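Local coordinates for uncharacterized protein (PDB 1ZBP) that is of unknown function but belongs to the ImpE family, whose members are associated with type VI secretion, in which it may therefore take part, at residues S35-L40 with F47-E52. Sequence-based numbering, arbitrary orientation.
Sequences SSFIEL and FERADE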
ATOM      1  N   SER A  35      21.962  -0.161   3.032  1.00 46.65           N
ATOM      2  CA  SER A  35      20.853   0.259   2.178  1.00 47.20           C
ATOM      3  C   SER A  35      19.952  -0.920   1.815  1.00 48.41           C
ATOM      4  O   SER A  35      18.726  -0.840   1.939  1.00 50.45           O
ATOM      5  CB  SER A  35      21.386   0.901   0.895  1.00 47.20           C
ATOM      6  OG  SER A  35      20.332   1.296   0.026  1.00 45.63           O
ATOM      7  N   SER A  36      20.554  -2.016   1.362  1.00 48.03           N
ATOM      8  CA  SER A  36      19.783  -3.204   1.001  1.00 46.37           C
ATOM      9  C   SER A  36      19.080  -3.785   2.226  1.00 44.74           C
ATOM     10  O   SER A  36      18.014  -4.390   2.116  1.00 44.45           O
ATOM     11  CB  SER A  36      20.698  -4.270   0.376  1.00 45.77           C
ATOM     12  OG  SER A  36      21.287  -3.797  -0.832  1.00 44.87           O
ATOM     13  N   PHE A  37      19.677  -3.593   3.396  1.00 43.35           N
ATOM     14  CA  PHE A  37      19.101  -4.105   4.641  1.00 44.01           C
ATOM     15  C   PHE A  37      17.871  -3.267   5.059  1.00 44.51           C
ATOM     16  O   PHE A  37      16.964  -3.766   5.734  1.00 42.81           O
ATOM     17  CB  PHE A  37      20.178  -4.091   5.741  1.00 45.12           C
ATOM     18  CG  PHE A  37      19.664  -4.431   7.115  1.00 45.87           C
ATOM     19  CD1 PHE A  37      18.903  -5.575   7.329  1.00 46.41           C
ATOM     20  CD2 PHE A  37      19.931  -3.591   8.198  1.00 46.65           C
ATOM     21  CE1 PHE A  37      18.407  -5.877   8.596  1.00 45.49           C
ATOM     22  CE2 PHE A  37      19.439  -3.887   9.468  1.00 46.00           C
ATOM     23  CZ  PHE A  37      18.674  -5.033   9.664  1.00 47.00           C
ATOM     24  N   ILE A  38      17.843  -1.999   4.641  1.00 44.14           N
ATOM     25  CA  ILE A  38      16.734  -1.097   4.953  1.00 43.04           C
ATOM     26  C   ILE A  38      15.516  -1.439   4.088  1.00 42.57           C
ATOM     27  O   ILE A  38      14.372  -1.426   4.563  1.00 40.18           O
ATOM     28  CB  ILE A  38      17.124   0.386   4.699  1.00 41.58           C
ATOM     29  CG1 ILE A  38      18.218   0.808   5.676  1.00 40.74           C
ATOM     30  CG2 ILE A  38      15.903   1.292   4.872  1.00 41.03           C
ATOM     31  CD1 ILE A  38      18.932   2.070   5.285  1.00 36.95           C
ATOM     32  N   GLU A  39      15.766  -1.738   2.816  1.00 42.83           N
ATOM     33  CA  GLU A  39      14.682  -2.072   1.898  1.00 44.03           C
ATOM     34  C   GLU A  39      13.944  -3.313   2.375  1.00 43.17           C
ATOM     35  O   GLU A  39      12.715  -3.305   2.501  1.00 42.58           O
ATOM     36  CB  GLU A  39      15.214  -2.284   0.474  1.00 44.68           C
ATOM     37  CG  GLU A  39      15.376  -0.995  -0.317  1.00 48.30           C
ATOM     38  CD  GLU A  39      15.820  -1.231  -1.750  1.00 50.80           C
ATOM     39  OE1 GLU A  39      15.706  -0.297  -2.570  1.00 48.97           O
ATOM     40  OE2 GLU A  39      16.297  -2.344  -2.059  1.00 54.17           O
ATOM     41  N   LEU A  40      14.695  -4.372   2.665  1.00 42.89           N
ATOM     42  CA  LEU A  40      14.100  -5.620   3.128  1.00 44.29           C
ATOM     43  C   LEU A  40      13.478  -5.484   4.516  1.00 44.02           C
ATOM     44  O   LEU A  40      12.755  -6.373   4.976  1.00 45.26           O
ATOM     45  CB  LEU A  40      15.147  -6.742   3.110  1.00 45.98           C
ATOM     46  CG  LEU A  40      15.872  -6.928   1.758  1.00 45.65           C
ATOM     47  CD1 LEU A  40      16.829  -8.110   1.832  1.00 45.08           C
ATOM     48  CD2 LEU A  40      14.853  -7.137   0.642  1.00 44.71           C
ATOM     49  N   PHE A  47       9.129  -1.190  10.842  1.00 47.49           N
ATOM     50  CA  PHE A  47       9.398   0.216  10.572  1.00 47.62           C
ATOM     51  C   PHE A  47      10.321   0.861  11.612  1.00 48.82           C
ATOM     52  O   PHE A  47      11.236   1.615  11.261  1.00 48.73           O
ATOM     53  CB  PHE A  47       8.077   0.990  10.482  1.00 44.90           C
ATOM     54  CG  PHE A  47       7.083   0.386   9.529  1.00 43.28           C
ATOM     55  CD1 PHE A  47       7.418   0.158   8.201  1.00 43.09           C
ATOM     56  CD2 PHE A  47       5.817   0.024   9.965  1.00 44.11           C
ATOM     57  CE1 PHE A  47       6.502  -0.412   7.326  1.00 43.31           C
ATOM     58  CE2 PHE A  47       4.891  -0.549   9.095  1.00 42.82           C
ATOM     59  CZ  PHE A  47       5.236  -0.769   7.777  1.00 43.43           C
ATOM     60  N   GLU A  48      10.089   0.564  12.886  1.00 50.08           N
ATOM     61  CA  GLU A  48      10.901   1.141  13.954  1.00 52.97           C
ATOM     62  C   GLU A  48      12.396   0.894  13.700  1.00 52.13           C
ATOM     63  O   GLU A  48      13.218   1.793  13.879  1.00 50.99           O
ATOM     64  CB  GLU A  48      10.461   0.554  15.299  1.00 55.37           C
ATOM     65  CG  GLU A  48      11.100   1.200  16.516  1.00 62.18           C
ATOM     66  CD  GLU A  48      10.373   0.846  17.809  1.00 66.16           C
ATOM     67  OE1 GLU A  48      10.167  -0.361  18.075  1.00 67.64           O
ATOM     68  OE2 GLU A  48      10.013   1.777  18.569  1.00 67.24           O
ATOM     69  N   ARG A  49      12.729  -0.319  13.261  1.00 51.03           N
ATOM     70  CA  ARG A  49      14.107  -0.706  12.962  1.00 50.17           C
ATOM     71  C   ARG A  49      14.598  -0.016  11.682  1.00 49.02           C
ATOM     72  O   ARG A  49      15.682   0.574  11.659  1.00 48.38           O
ATOM     73  CB  ARG A  49      14.182  -2.235  12.805  1.00 53.03           C
ATOM     74  CG  ARG A  49      15.574  -2.833  12.571  1.00 55.10           C
ATOM     75  CD  ARG A  49      16.486  -2.635  13.775  1.00 60.87           C
ATOM     76  NE  ARG A  49      17.713  -3.430  13.676  1.00 65.30           N
ATOM     77  CZ  ARG A  49      18.736  -3.335  14.522  1.00 66.70           C
ATOM     78  NH1 ARG A  49      18.683  -2.476  15.535  1.00 66.81           N
ATOM     79  NH2 ARG A  49      19.810  -4.101  14.360  1.00 66.02           N
ATOM     80  N   ALA A  50      13.799  -0.097  10.619  1.00 46.63           N
ATOM     81  CA  ALA A  50      14.148   0.521   9.339  1.00 45.90           C
ATOM     82  C   ALA A  50      14.492   1.994   9.531  1.00 44.54           C
ATOM     83  O   ALA A  50      15.419   2.516   8.918  1.00 44.65           O
ATOM     84  CB  ALA A  50      12.986   0.383   8.350  1.00 43.09           C
ATOM     85  N   ASP A  51      13.735   2.659  10.392  1.00 44.38           N
ATOM     86  CA  ASP A  51      13.960   4.065  10.655  1.00 45.08           C
ATOM     87  C   ASP A  51      15.297   4.216  11.383  1.00 45.53           C
ATOM     88  O   ASP A  51      16.092   5.092  11.053  1.00 44.18           O
ATOM     89  CB  ASP A  51      12.798   4.621  11.476  1.00 45.19           C
ATOM     90  CG  ASP A  51      12.669   6.116  11.359  1.00 46.15           C
ATOM     91  OD1 ASP A  51      12.791   6.645  10.228  1.00 46.16           O
ATOM     92  OD2 ASP A  51      12.424   6.761  12.400  1.00 47.64           O
ATOM     93  N   GLU A  52      15.550   3.336  12.350  1.00 46.00           N
ATOM     94  CA  GLU A  52      16.802   3.353  13.106  1.00 48.18           C
ATOM     95  C   GLU A  52      17.989   3.267  12.147  1.00 47.66           C
ATOM     96  O   GLU A  52      18.959   4.008  12.282  1.00 47.11           O
ATOM     97  CB  GLU A  52      16.846   2.168  14.078  1.00 52.75           C
ATOM     98  CG  GLU A  52      17.952   2.235  15.121  1.00 57.50           C
ATOM     99  CD  GLU A  52      17.824   3.449  16.016  1.00 61.70           C
ATOM    100  OE1 GLU A  52      16.731   3.641  16.599  1.00 63.46           O
ATOM    101  OE2 GLU A  52      18.815   4.207  16.139  1.00 64.15           O
TER
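Phe-37 and Arg-49 both carry CG anti to the backbone N (chi1 173° and -176°), and the turn at chi2 of Arg-49 (65°) brings NE toward the end of the Phe-37 ring. There Arg-49 NE comes to the ring edge, close to the ring plane, with Phe-37 CZ as its nearest atom at 4.4 Å. This is an approach at the rim of the ring and not a cation-pi stack over its face.

Deeper in the interface, the CA atoms of Ile-38 and Ala-50 are the nearest CA pair across the two segments, 5.3 Å apart. Ile-38 reaches out with its CG2 branch, which lies 4.3 Å from the backbone O of Ala-50, while the methyl CB of Ala-50 comes within 4.4 Å of Ile-38 O. Each helix thus presents a methyl group to a backbone carbonyl of the other.

The contact joins helices 31-44 and 47-60, which run roughly antiparallel as a hairpin with a short connection, as in tetratricopeptide-like helical arrays. Leu-17 and Ile-21 of helix 13-25 also touch Phe-37, whereas Ile-38 continues along helix 47-60 onto Gln-53, Leu-54 and Ser-57. Near the start of that helix, Asp-46 OD1 accepts a hydrogen bond from Arg-49 N.

No hydrogen bond or salt bridge links the two segments, and they bury just 140 Å² together. Cohesion here is therefore mainly van der Waals; the small Ala-50 side chain is consistent with the short CA separation, and the aliphatic and aromatic groups are buried beside a solvent-exposed arginine.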